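PDB 5LKB: glutathione S-transferase omega-like 2 from Saccharomyces cerevisiae, which reduces beta-hydroxyethyl disulfide, dehydroascorbate and dimethylarsinic acid at the expense of glutathione, and reacts with glutathionyl-(hydro)quinones. Local coordinates for residues K77-L82 with K343-R348; N121-Q124 with V128-T131. All coordinates share one frame; numbering follows the deposited sequence.

Contact 1 (K77-L82 with K343-R348); sequences KGWRFL and KLHYTR
Trp79 and His345 make a buried aromatic contact between the two domains of the subunit, joining a loop that follows strand 66-69 to helix 339-349. They form a displaced aromatic pair with little overlap, the planes inclined by 28° and the benzo and imidazole centroids 4.9 Å apart. The CH2-CZ3 corner of the benzo ring does the touching, with Trp79 CH2 lying over one face of the imidazole, 3.3 Å from His345 CE1, and Trp79 CZ3 3.7 Å from His345 ND1. His345 CG stands anti to the backbone N (chi1 166°), which carries the imidazole off the helix toward the loop. ND1 is hydrogen-bonded to the carbonyl O of Trp72, which holds the ring's rotation; NE2 bonds a glycerol, probably from the crystallisation liquor. In this glutathione transferase fold the thioredoxin-like and helical domains meet beside the active site, and Trp79 itself binds glutathione, its side chain about 5 Å from that of the nucleophile Cys46. With an alanine at Trp79 the benzo ring is gone, and the imidazole is likely to lose its stacking neighbour, a gap opening beside the glutathione site. Tyr346 CE1 lies in plane at the imidazole edge, and the tyrosine packs on helix 285-304.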
# COMPACT_ATOMS: atom_id res chain seq x y z
N LYS A 77 20.49 8.68 16.66
CA LYS A 77 20.84 8.61 18.10
C LYS A 77 19.78 7.94 18.99
O LYS A 77 19.89 7.98 20.22
CB LYS A 77 21.22 10.00 18.59
CG LYS A 77 22.51 10.53 17.97
CD LYS A 77 22.89 11.88 18.53
CE LYS A 77 24.13 12.46 17.85
NZ LYS A 77 23.98 12.57 16.36
N GLY A 78 18.72 7.36 18.41
CA GLY A 78 17.79 6.55 19.16
C GLY A 78 16.59 7.31 19.70
O GLY A 78 16.48 8.52 19.61
N TRP A 79 15.72 6.58 20.39
CA TRP A 79 14.50 7.21 20.90
C TRP A 79 14.86 8.36 21.82
O TRP A 79 15.85 8.30 22.58
CB TRP A 79 13.65 6.21 21.67
CG TRP A 79 13.17 4.98 20.95
CD1 TRP A 79 13.66 3.72 21.05
CD2 TRP A 79 12.09 4.90 20.00
NE1 TRP A 79 12.94 2.85 20.30
CE2 TRP A 79 11.94 3.55 19.66
CE3 TRP A 79 11.18 5.83 19.47
CZ2 TRP A 79 10.98 3.09 18.78
CZ3 TRP A 79 10.17 5.38 18.63
CH2 TRP A 79 10.08 4.02 18.28
N ARG A 80 14.00 9.37 21.83
CA ARG A 80 14.26 10.64 22.50
C ARG A 80 13.02 11.15 23.21
O ARG A 80 11.87 10.75 22.95
CB ARG A 80 14.87 11.69 21.56
CG ARG A 80 13.91 12.29 20.57
CD ARG A 80 14.64 13.22 19.61
NE ARG A 80 13.63 13.95 18.79
CZ ARG A 80 13.35 13.72 17.50
NH1 ARG A 80 12.39 14.45 16.94
NH2 ARG A 80 14.01 12.83 16.76
N PHE A 81 13.25 12.03 24.19
CA PHE A 81 12.22 12.70 24.94
C PHE A 81 12.19 14.20 24.62
O PHE A 81 13.17 14.75 24.11
CB PHE A 81 12.52 12.55 26.44
CG PHE A 81 12.54 11.14 26.93
CD1 PHE A 81 11.37 10.55 27.32
CD2 PHE A 81 13.74 10.43 27.03
CE1 PHE A 81 11.37 9.24 27.80
CE2 PHE A 81 13.75 9.11 27.49
CZ PHE A 81 12.56 8.52 27.91
N LEU A 82 11.06 14.84 24.94
CA LEU A 82 10.96 16.29 24.89
C LEU A 82 11.29 16.88 26.26
O LEU A 82 11.01 16.28 27.28
CB LEU A 82 9.54 16.73 24.53
CG LEU A 82 9.21 16.70 23.03
CD1 LEU A 82 7.75 17.21 22.81
CD2 LEU A 82 10.17 17.51 22.20
N LYS A 343 1.58 5.80 12.60
CA LYS A 343 1.87 6.11 11.21
C LYS A 343 3.09 6.99 11.04
O LYS A 343 3.90 6.77 10.10
CB LYS A 343 0.64 6.77 10.54
CG LYS A 343 -0.52 5.77 10.36
CD LYS A 343 -1.81 6.45 9.91
CE LYS A 343 -1.75 7.05 8.54
NZ LYS A 343 -1.93 6.02 7.56
N LEU A 344 3.21 8.00 11.89
CA LEU A 344 4.37 8.89 11.80
C LEU A 344 5.67 8.16 12.09
O LEU A 344 6.65 8.31 11.37
CB LEU A 344 4.19 10.10 12.74
CG LEU A 344 3.12 11.12 12.35
CD1 LEU A 344 2.89 12.02 13.55
CD2 LEU A 344 3.65 11.91 11.13
N HIS A 345 5.70 7.34 13.14
CA HIS A 345 6.96 6.67 13.47
C HIS A 345 7.53 5.94 12.26
O HIS A 345 8.70 6.13 11.88
CB HIS A 345 6.79 5.66 14.61
CG HIS A 345 7.95 4.75 14.72
ND1 HIS A 345 9.19 5.23 15.07
CD2 HIS A 345 8.11 3.44 14.40
CE1 HIS A 345 10.08 4.25 14.95
NE2 HIS A 345 9.45 3.15 14.56
N TYR A 346 6.74 5.03 11.70
CA TYR A 346 7.29 4.15 10.69
C TYR A 346 7.65 4.93 9.44
O TYR A 346 8.74 4.77 8.90
CB TYR A 346 6.28 3.06 10.36
CG TYR A 346 6.17 1.92 11.41
CD1 TYR A 346 5.29 2.01 12.49
CD2 TYR A 346 6.89 0.75 11.26
CE1 TYR A 346 5.16 0.99 13.36
CE2 TYR A 346 6.80 -0.29 12.16
CZ TYR A 346 5.94 -0.16 13.22
OH TYR A 346 5.72 -1.17 14.13
N THR A 347 6.73 5.78 8.97
CA THR A 347 6.95 6.43 7.69
C THR A 347 8.01 7.53 7.75
O THR A 347 8.65 7.83 6.74
CB THR A 347 5.65 7.00 7.15
OG1 THR A 347 5.16 8.00 8.03
CG2 THR A 347 4.62 5.90 6.88
N ARG A 348 8.17 8.18 8.90
CA ARG A 348 9.15 9.25 9.04
C ARG A 348 10.50 8.77 9.52
O ARG A 348 11.48 9.49 9.32
CB ARG A 348 8.66 10.30 10.03
CG ARG A 348 7.30 10.92 9.73
CD ARG A 348 7.36 11.69 8.42
NE ARG A 348 6.13 12.45 8.21
CZ ARG A 348 5.84 13.61 8.79
NH1 ARG A 348 6.74 14.21 9.60
NH2 ARG A 348 4.65 14.15 8.61

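Contact 2 (N121-Q124 with V128-T131)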
# COMPACT_ATOMS: atom_id res chain seq x y z
N ASN A 121 9.48 16.35 11.51
CA ASN A 121 10.17 15.32 12.31
C ASN A 121 10.78 15.90 13.56
O ASN A 121 11.02 15.14 14.51
CB ASN A 121 11.25 14.61 11.51
CG ASN A 121 10.67 13.80 10.38
OD1 ASN A 121 9.47 13.54 10.38
ND2 ASN A 121 11.49 13.44 9.41
N ASP A 122 10.99 17.21 13.60
CA ASP A 122 11.45 17.85 14.82
C ASP A 122 10.31 18.48 15.63
O ASP A 122 10.54 19.34 16.50
CB ASP A 122 12.59 18.83 14.53
CG ASP A 122 12.17 19.97 13.69
OD1 ASP A 122 10.95 20.03 13.33
OD2 ASP A 122 13.06 20.79 13.35
N SER A 123 9.08 18.03 15.41
CA SER A 123 7.92 18.57 16.11
C SER A 123 8.11 18.44 17.62
O SER A 123 8.60 17.41 18.11
CB SER A 123 6.65 17.84 15.67
OG SER A 123 5.49 18.40 16.25
N GLN A 124 7.69 19.49 18.36
CA GLN A 124 7.93 19.58 19.80
C GLN A 124 6.67 19.91 20.58
O GLN A 124 6.67 20.75 21.49
CB GLN A 124 9.06 20.58 20.08
CG GLN A 124 10.42 20.09 19.59
CD GLN A 124 11.58 21.01 19.94
OE1 GLN A 124 11.56 21.72 20.95
NE2 GLN A 124 12.63 20.97 19.13
N VAL A 128 1.94 15.66 23.23
CA VAL A 128 1.31 15.26 21.96
C VAL A 128 2.31 14.38 21.20
O VAL A 128 2.00 13.20 20.95
CB VAL A 128 0.85 16.46 21.12
CG1 VAL A 128 0.28 15.95 19.80
CG2 VAL A 128 -0.19 17.24 21.87
N ASP A 129 3.50 14.91 20.88
CA ASP A 129 4.55 14.13 20.23
C ASP A 129 5.31 13.23 21.21
O ASP A 129 5.86 12.22 20.78
CB ASP A 129 5.52 15.06 19.53
CG ASP A 129 4.86 15.85 18.42
OD1 ASP A 129 4.24 15.20 17.53
OD2 ASP A 129 5.02 17.09 18.42
N ALA A 130 5.40 13.61 22.49
CA ALA A 130 6.26 12.93 23.46
C ALA A 130 6.01 13.56 24.81
O ALA A 130 5.38 14.63 24.92
CB ALA A 130 7.73 13.08 23.11
N THR A 131 6.44 12.83 25.85
CA THR A 131 6.61 13.45 27.16
C THR A 131 8.08 13.68 27.41
O THR A 131 8.96 13.35 26.62
CB THR A 131 6.02 12.56 28.28
OG1 THR A 131 6.89 11.44 28.53
CG2 THR A 131 4.69 11.98 27.93
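The carboxylate of Asp129 is the flat group here, and the hydroxyl of Ser123 meets its OD2 on the syn side, 32° out of the carboxylate plane. This hydrogen bond is short, 2.6 Å from Ser123 OG to Asp129 OD2, with the serine as donor. Ser123 CB follows close behind, 3.3 Å from Asp129 OD2, and Asp129 OD1 lies 3.7 Å from Ser123 OG. The serine reaches across because OG is anti to its own backbone N (chi1 -176°), and both CB atoms point into the contact. Such a side-chain bond closes a short loop within the long irregular connection between helices 95-98 and 141-148 of the thioredoxin-like domain, bringing the CA atoms of Gln124 and Asp129 to 6.4 Å. Three residues separate the segments; one of them, Arg125, forms a salt bridge with Asp129 OD1, which also accepts a hydrogen bond from Trp72 NE1. The arginine charge is likely to favour the ionised form of this buried acid. Two residues beyond Asp129, Thr131 is tied through backbone hydrogen bonds to Val69 and Leu82, at the margin of the sheet.

How the contacts relate
Read from the N terminus, the chain leaves strand 66-69 and passes through 77-82, the first half of contact 1. It then enters the irregular connection between helices 95-98 and 141-148, where 121-124 and 128-131 close a small loop of three intervening residues as contact 2. After the rest of the sheet and the helical domain, 343-348 completes contact 1, joining the thioredoxin-like domain to helix 339-349, so the short closure falls wholly within one spanning 260 residues. The two also meet in space: Asn121 accepts probable hydrogen bonds from both halves of contact 1, Arg80 at its backbone O and Arg348 at OD1, while Phe81 packs on Thr131 and Leu82 on Gln124.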